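Local coordinates for protein 3' terminal uridylyl transferase (Trypanosoma brucei, PDB 5HZD) that adds uridines from UTP to the 3'-hydroxyl of guide RNAs, ribosomal RNAs and some mRNAs, and takes part in mitochondrial RNA editing, at residues A[5-10]-A[458-463]; A[14-19]-A[23-28]. All blocks are in the same frame, centred on the assembly; numbering follows the deposited sequence.

Interaction 1. Residues A[5-10]-A[458-463]. With ZN (zinc ion), chain B.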
loop_
_atom_site.group_PDB
_atom_site.type_symbol
_atom_site.label_atom_id
_atom_site.label_comp_id
_atom_site.label_asym_id
_atom_site.label_seq_id
_atom_site.Cartn_x
_atom_site.Cartn_y
_atom_site.Cartn_z
ATOM N N LEU A 5 -2.476 -25.499 27.065
ATOM C CA LEU A 5 -3.381 -26.044 26.058
ATOM C C LEU A 5 -3.069 -25.587 24.635
ATOM O O LEU A 5 -2.700 -24.410 24.373
ATOM C CB LEU A 5 -4.824 -25.654 26.377
ATOM C CG LEU A 5 -5.492 -26.172 27.645
ATOM C CD1 LEU A 5 -6.832 -25.487 27.807
ATOM C CD2 LEU A 5 -5.679 -27.667 27.573
ATOM N N TYR A 6 -3.247 -26.525 23.703
ATOM C CA TYR A 6 -3.146 -26.246 22.281
ATOM C C TYR A 6 -4.413 -26.797 21.665
ATOM O O TYR A 6 -4.877 -27.861 22.056
ATOM C CB TYR A 6 -1.947 -26.976 21.653
ATOM C CG TYR A 6 -0.596 -26.563 22.186
ATOM C CD1 TYR A 6 -0.058 -27.193 23.302
ATOM C CD2 TYR A 6 0.154 -25.574 21.559
ATOM C CE1 TYR A 6 1.166 -26.840 23.805
ATOM C CE2 TYR A 6 1.403 -25.212 22.065
ATOM C CZ TYR A 6 1.898 -25.861 23.187
ATOM O OH TYR A 6 3.131 -25.539 23.708
ATOM N N SER A 7 -4.999 -26.060 20.731
ATOM C CA SER A 7 -6.223 -26.540 20.112
ATOM C C SER A 7 -6.084 -26.484 18.595
ATOM O O SER A 7 -5.424 -25.604 18.030
ATOM C CB SER A 7 -7.446 -25.733 20.568
ATOM O OG SER A 7 -7.415 -24.399 20.081
ATOM N N CYS A 8 -6.725 -27.462 17.955
ATOM C CA CYS A 8 -6.790 -27.544 16.492
ATOM C C CYS A 8 -7.699 -26.462 15.913
ATOM O O CYS A 8 -8.705 -26.090 16.531
ATOM C CB CYS A 8 -7.298 -28.931 16.105
ATOM S SG CYS A 8 -7.179 -29.163 14.315
ATOM N N ASP A 9 -7.331 -25.926 14.738
ATOM C CA ASP A 9 -8.147 -24.922 14.044
ATOM C C ASP A 9 -9.027 -25.535 12.943
ATOM O O ASP A 9 -9.706 -24.803 12.224
ATOM C CB ASP A 9 -7.267 -23.819 13.436
ATOM C CG ASP A 9 -6.365 -24.334 12.325
ATOM O OD1 ASP A 9 -6.089 -25.562 12.310
ATOM O OD2 ASP A 9 -5.939 -23.501 11.488
ATOM N N ALA A 10 -9.016 -26.858 12.822
ATOM C CA ALA A 10 -9.698 -27.542 11.710
ATOM C C ALA A 10 -10.763 -28.513 12.185
ATOM O O ALA A 10 -11.519 -29.068 11.389
ATOM C CB ALA A 10 -8.691 -28.275 10.831
ATOM N N PRO A 458 -9.872 -18.450 18.298
ATOM C CA PRO A 458 -9.031 -17.752 19.267
ATOM C C PRO A 458 -8.052 -16.813 18.557
ATOM O O PRO A 458 -7.841 -16.887 17.337
ATOM C CB PRO A 458 -8.256 -18.894 19.943
ATOM C CG PRO A 458 -8.978 -20.188 19.549
ATOM C CD PRO A 458 -9.528 -19.878 18.185
ATOM N N THR A 459 -7.457 -15.910 19.322
ATOM C CA THR A 459 -6.298 -15.203 18.812
ATOM C C THR A 459 -5.189 -16.238 18.812
ATOM O O THR A 459 -4.884 -16.816 19.847
ATOM C CB THR A 459 -5.939 -14.071 19.772
ATOM O OG1 THR A 459 -7.006 -13.107 19.766
ATOM C CG2 THR A 459 -4.655 -13.415 19.339
ATOM N N ARG A 460 -4.593 -16.483 17.645
ATOM C CA ARG A 460 -3.618 -17.567 17.500
ATOM C C ARG A 460 -2.215 -16.978 17.593
ATOM O O ARG A 460 -1.984 -15.823 17.192
ATOM C CB ARG A 460 -3.750 -18.231 16.130
ATOM C CG ARG A 460 -5.070 -18.968 15.930
ATOM C CD ARG A 460 -5.188 -20.110 16.905
ATOM N NE ARG A 460 -6.308 -20.991 16.578
ATOM C CZ ARG A 460 -6.679 -22.038 17.285
ATOM N NH1 ARG A 460 -6.021 -22.399 18.400
ATOM N NH2 ARG A 460 -7.711 -22.744 16.878
ATOM N N TYR A 461 -1.308 -17.773 18.166
ATOM C CA TYR A 461 0.093 -17.383 18.311
ATOM C C TYR A 461 0.980 -18.493 17.770
ATOM O O TYR A 461 2.050 -18.782 18.311
ATOM C CB TYR A 461 0.432 -17.125 19.788
ATOM C CG TYR A 461 -0.313 -15.956 20.408
ATOM C CD1 TYR A 461 -0.302 -14.708 19.810
ATOM C CD2 TYR A 461 -1.010 -16.105 21.604
ATOM C CE1 TYR A 461 -0.970 -13.630 20.372
ATOM C CE2 TYR A 461 -1.695 -15.031 22.174
ATOM C CZ TYR A 461 -1.652 -13.795 21.558
ATOM O OH TYR A 461 -2.326 -12.724 22.115
ATOM N N GLU A 462 0.524 -19.135 16.695
ATOM C CA GLU A 462 1.308 -20.156 16.026
ATOM C C GLU A 462 2.430 -19.533 15.228
ATOM O O GLU A 462 3.612 -19.895 15.393
ATOM C CB GLU A 462 0.403 -20.934 15.074
ATOM C CG GLU A 462 0.989 -22.226 14.585
ATOM C CD GLU A 462 1.148 -23.306 15.655
ATOM O OE1 GLU A 462 0.284 -23.472 16.565
ATOM O OE2 GLU A 462 2.169 -24.015 15.568
ATOM N N LEU A 463 2.056 -18.625 14.335
ATOM C CA LEU A 463 3.037 -17.834 13.605
ATOM C C LEU A 463 2.903 -16.409 14.084
ATOM O O LEU A 463 1.815 -15.814 13.964
ATOM C CB LEU A 463 2.741 -17.875 12.104
ATOM C CG LEU A 463 2.579 -19.243 11.447
ATOM C CD1 LEU A 463 2.503 -19.041 9.931
ATOM C CD2 LEU A 463 3.752 -20.140 11.810
HETATM ZN ZN ZN B . -8.270 -31.183 14.141
HETATM O O HOH W 1 -9.837 -23.713 18.985
#
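The guanidinium of Arg-460 lies against the chain at Ser-7, Cys-8 and Asp-9, where strand 6-7 ends, and its end does nearly all the touching. NH1 donates a fairly straight hydrogen bond to Ser-7 OG, 3.0 Å long with an N-H...O angle of 161°. The hydroxyl sits at the edge of the guanidinium, close to its plane. Ser-7 turns OG between its own N and carbonyl carbon (chi1 68°), which brings the hydroxyl to the arginine. NH2 lies oblique to the main chain, 3.5 Å from Cys-8 O and 3.6 Å from Asp-9 CA. One water links both sides: it is 2.7 Å from Ser-7 OG and accepts a weak bond from Arg-460 NH2. Pro-458 CD rests over one face of the guanidinium, toward its rim. NH1 also forms a salt bridge with Glu-435, which helps fix the buried group. The Asp-9 carboxylate does not meet the arginine; OD1 bonds Thr-482 instead. Cys-8 points the other way, with SG 2.3 Å from the zinc ion. The contact thus joins the zinc finger, at the end of strand 6-7, to the loop between helices 427-430 and 481-497. Asp-9 also packs on Val-481, at the start of helix 481-497.

Interaction 2. Residues A[14-19]-A[23-28]. With ZN (zinc ion), chain B.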
loop_
_atom_site.group_PDB
_atom_site.type_symbol
_atom_site.label_atom_id
_atom_site.label_comp_id
_atom_site.label_asym_id
_atom_site.label_seq_id
_atom_site.Cartn_x
_atom_site.Cartn_y
_atom_site.Cartn_z
ATOM N N ALA A 14 -10.380 -31.073 19.222
ATOM C CA ALA A 14 -9.070 -31.630 19.503
ATOM C C ALA A 14 -8.186 -30.643 20.271
ATOM O O ALA A 14 -7.815 -29.596 19.764
ATOM C CB ALA A 14 -8.385 -32.092 18.210
ATOM N N VAL A 15 -7.912 -30.997 21.529
ATOM C CA VAL A 15 -7.040 -30.187 22.365
ATOM C C VAL A 15 -5.911 -31.033 22.921
ATOM O O VAL A 15 -6.082 -32.213 23.229
ATOM C CB VAL A 15 -7.806 -29.514 23.512
ATOM C CG1 VAL A 15 -8.658 -28.370 22.969
ATOM C CG2 VAL A 15 -8.653 -30.531 24.235
ATOM N N PHE A 16 -4.736 -30.430 23.013
ATOM C CA PHE A 16 -3.569 -31.181 23.436
ATOM C C PHE A 16 -2.780 -30.408 24.460
ATOM O O PHE A 16 -2.972 -29.197 24.621
ATOM C CB PHE A 16 -2.701 -31.447 22.208
ATOM C CG PHE A 16 -3.455 -32.122 21.094
ATOM C CD1 PHE A 16 -4.120 -31.361 20.135
ATOM C CD2 PHE A 16 -3.547 -33.504 21.043
ATOM C CE1 PHE A 16 -4.865 -31.983 19.118
ATOM C CE2 PHE A 16 -4.272 -34.134 20.030
ATOM C CZ PHE A 16 -4.931 -33.368 19.071
ATOM N N THR A 17 -1.868 -31.101 25.128
ATOM C CA THR A 17 -1.044 -30.446 26.129
ATOM C C THR A 17 0.383 -30.219 25.663
ATOM O O THR A 17 1.183 -29.666 26.406
ATOM C CB THR A 17 -1.053 -31.212 27.467
ATOM O OG1 THR A 17 -0.555 -32.547 27.264
ATOM C CG2 THR A 17 -2.485 -31.299 28.010
ATOM N N THR A 18 0.703 -30.638 24.436
ATOM C CA THR A 18 2.005 -30.348 23.835
ATOM C C THR A 18 1.875 -29.889 22.396
ATOM O O THR A 18 0.944 -30.289 21.675
ATOM C CB THR A 18 2.960 -31.575 23.856
ATOM O OG1 THR A 18 2.479 -32.588 22.955
ATOM C CG2 THR A 18 3.079 -32.153 25.266
ATOM N N HIS A 19 2.810 -29.041 21.974
ATOM C CA HIS A 19 2.828 -28.600 20.604
ATOM C C HIS A 19 3.069 -29.747 19.633
ATOM O O HIS A 19 2.476 -29.778 18.556
ATOM C CB HIS A 19 3.869 -27.492 20.405
ATOM C CG HIS A 19 3.743 -26.785 19.100
ATOM N ND1 HIS A 19 4.737 -26.808 18.142
ATOM C CD2 HIS A 19 2.731 -26.057 18.572
ATOM C CE1 HIS A 19 4.348 -26.111 17.092
ATOM N NE2 HIS A 19 3.135 -25.641 17.326
ATOM N N LEU A 23 0.848 -30.686 16.313
ATOM C CA LEU A 23 1.374 -30.750 14.944
ATOM C C LEU A 23 1.119 -32.132 14.353
ATOM O O LEU A 23 0.713 -32.259 13.189
ATOM C CB LEU A 23 2.875 -30.471 14.922
ATOM C CG LEU A 23 3.370 -29.042 15.078
ATOM C CD1 LEU A 23 4.883 -29.040 15.062
ATOM C CD2 LEU A 23 2.826 -28.157 13.967
ATOM N N ALA A 24 1.375 -33.172 15.147
ATOM C CA ALA A 24 1.091 -34.539 14.716
ATOM C C ALA A 24 -0.378 -34.722 14.386
ATOM O O ALA A 24 -0.716 -35.384 13.409
ATOM C CB ALA A 24 1.519 -35.533 15.754
ATOM N N HIS A 25 -1.257 -34.123 15.183
ATOM C CA HIS A 25 -2.681 -34.226 14.907
ATOM C C HIS A 25 -3.008 -33.577 13.562
ATOM O O HIS A 25 -3.807 -34.100 12.777
ATOM C CB HIS A 25 -3.492 -33.546 16.008
ATOM C CG HIS A 25 -4.915 -33.289 15.626
ATOM N ND1 HIS A 25 -5.892 -34.259 15.723
ATOM C CD2 HIS A 25 -5.516 -32.191 15.120
ATOM C CE1 HIS A 25 -7.043 -33.753 15.321
ATOM N NE2 HIS A 25 -6.834 -32.513 14.923
ATOM N N ALA A 26 -2.397 -32.432 13.303
ATOM C CA ALA A 26 -2.644 -31.707 12.039
ATOM C C ALA A 26 -2.282 -32.550 10.797
ATOM O O ALA A 26 -3.079 -32.657 9.870
ATOM C CB ALA A 26 -1.940 -30.372 12.033
ATOM N N GLU A 27 -1.115 -33.192 10.778
ATOM C CA GLU A 27 -0.758 -34.070 9.662
ATOM C C GLU A 27 -1.622 -35.328 9.596
ATOM O O GLU A 27 -2.095 -35.727 8.526
ATOM C CB GLU A 27 0.712 -34.478 9.738
ATOM C CG GLU A 27 1.067 -35.622 8.791
ATOM C CD GLU A 27 0.810 -35.293 7.325
ATOM O OE1 GLU A 27 0.930 -34.114 6.931
ATOM O OE2 GLU A 27 0.477 -36.221 6.561
ATOM N N GLU A 28 -1.827 -35.966 10.744
ATOM C CA GLU A 28 -2.561 -37.234 10.760
ATOM C C GLU A 28 -4.066 -37.119 10.444
ATOM O O GLU A 28 -4.642 -37.991 9.787
ATOM C CB GLU A 28 -2.323 -37.965 12.090
ATOM C CG GLU A 28 -0.833 -38.279 12.328
ATOM C CD GLU A 28 -0.553 -38.858 13.713
ATOM O OE1 GLU A 28 0.559 -39.397 13.916
ATOM O OE2 GLU A 28 -1.434 -38.767 14.601
HETATM ZN ZN ZN B . -8.270 -31.183 14.141
#
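Aromatic packing joins Phe-16 to His-25. The ring centroids are 5.1 Å apart and the planes meet at 45°, so the pair is oblique. Phe-16 CZ comes closest, 3.4 Å from His-25 CB, and its CE1 lies over one face of the imidazole. Two CH-pi contacts add to this. Ala-14 CB sits over a face of the His-25 ring, 3.9 Å from its centroid. Leu-23 CG lies over a face of the His-19 ring, 4.1 Å from that centroid, and Leu-23 CD1 touches His-19 CE1. The one hydrogen bond across the contact belongs to the first turn of helix 19-30: Leu-23 N donates to His-19 O at 2.9 Å. Just before it, Thr-18 is the N-cap, its OG1 bonded to Ala-21 N. Metal binding completes the set. His-25 swings its ring anti to the backbone N (chi1 165°), which directs it out from the helix, and NE2 binds the zinc ion at 2.1 Å. Packing from Ala-14 and Phe-16 should limit rotation of this ligand. Cys-8, Cys-11 and His-30 supply the other ligands. A short hairpin packed on a helix around one zinc is the arrangement of a C2H2 zinc finger, here an atypical one.

Interactions 1 and 2 meet in the zinc finger, their centres 10 Å apart. Residues 5-10 and 14-19 hold its two antiparallel strands, and Tyr-6 O lies 2.7 Å from Phe-16 N in a probable backbone hydrogen bond. Both contacts reach the same zinc ion: Cys-8 SG and His-25 NE2 are 3.4 Å apart in its coordination shell. A second bridge runs from 458-463 to the finger helix, where Glu-462 OE2 is 2.6 Å from His-19 NE2, a probable hydrogen bond. Interaction 2 is internal to the finger, whereas interaction 1 ties it to the Cid1-like part of the enzyme, close in sequence to the proposed nucleotide recognition motif. This is consistent with the finger being required for proper folding of the catalytic domain.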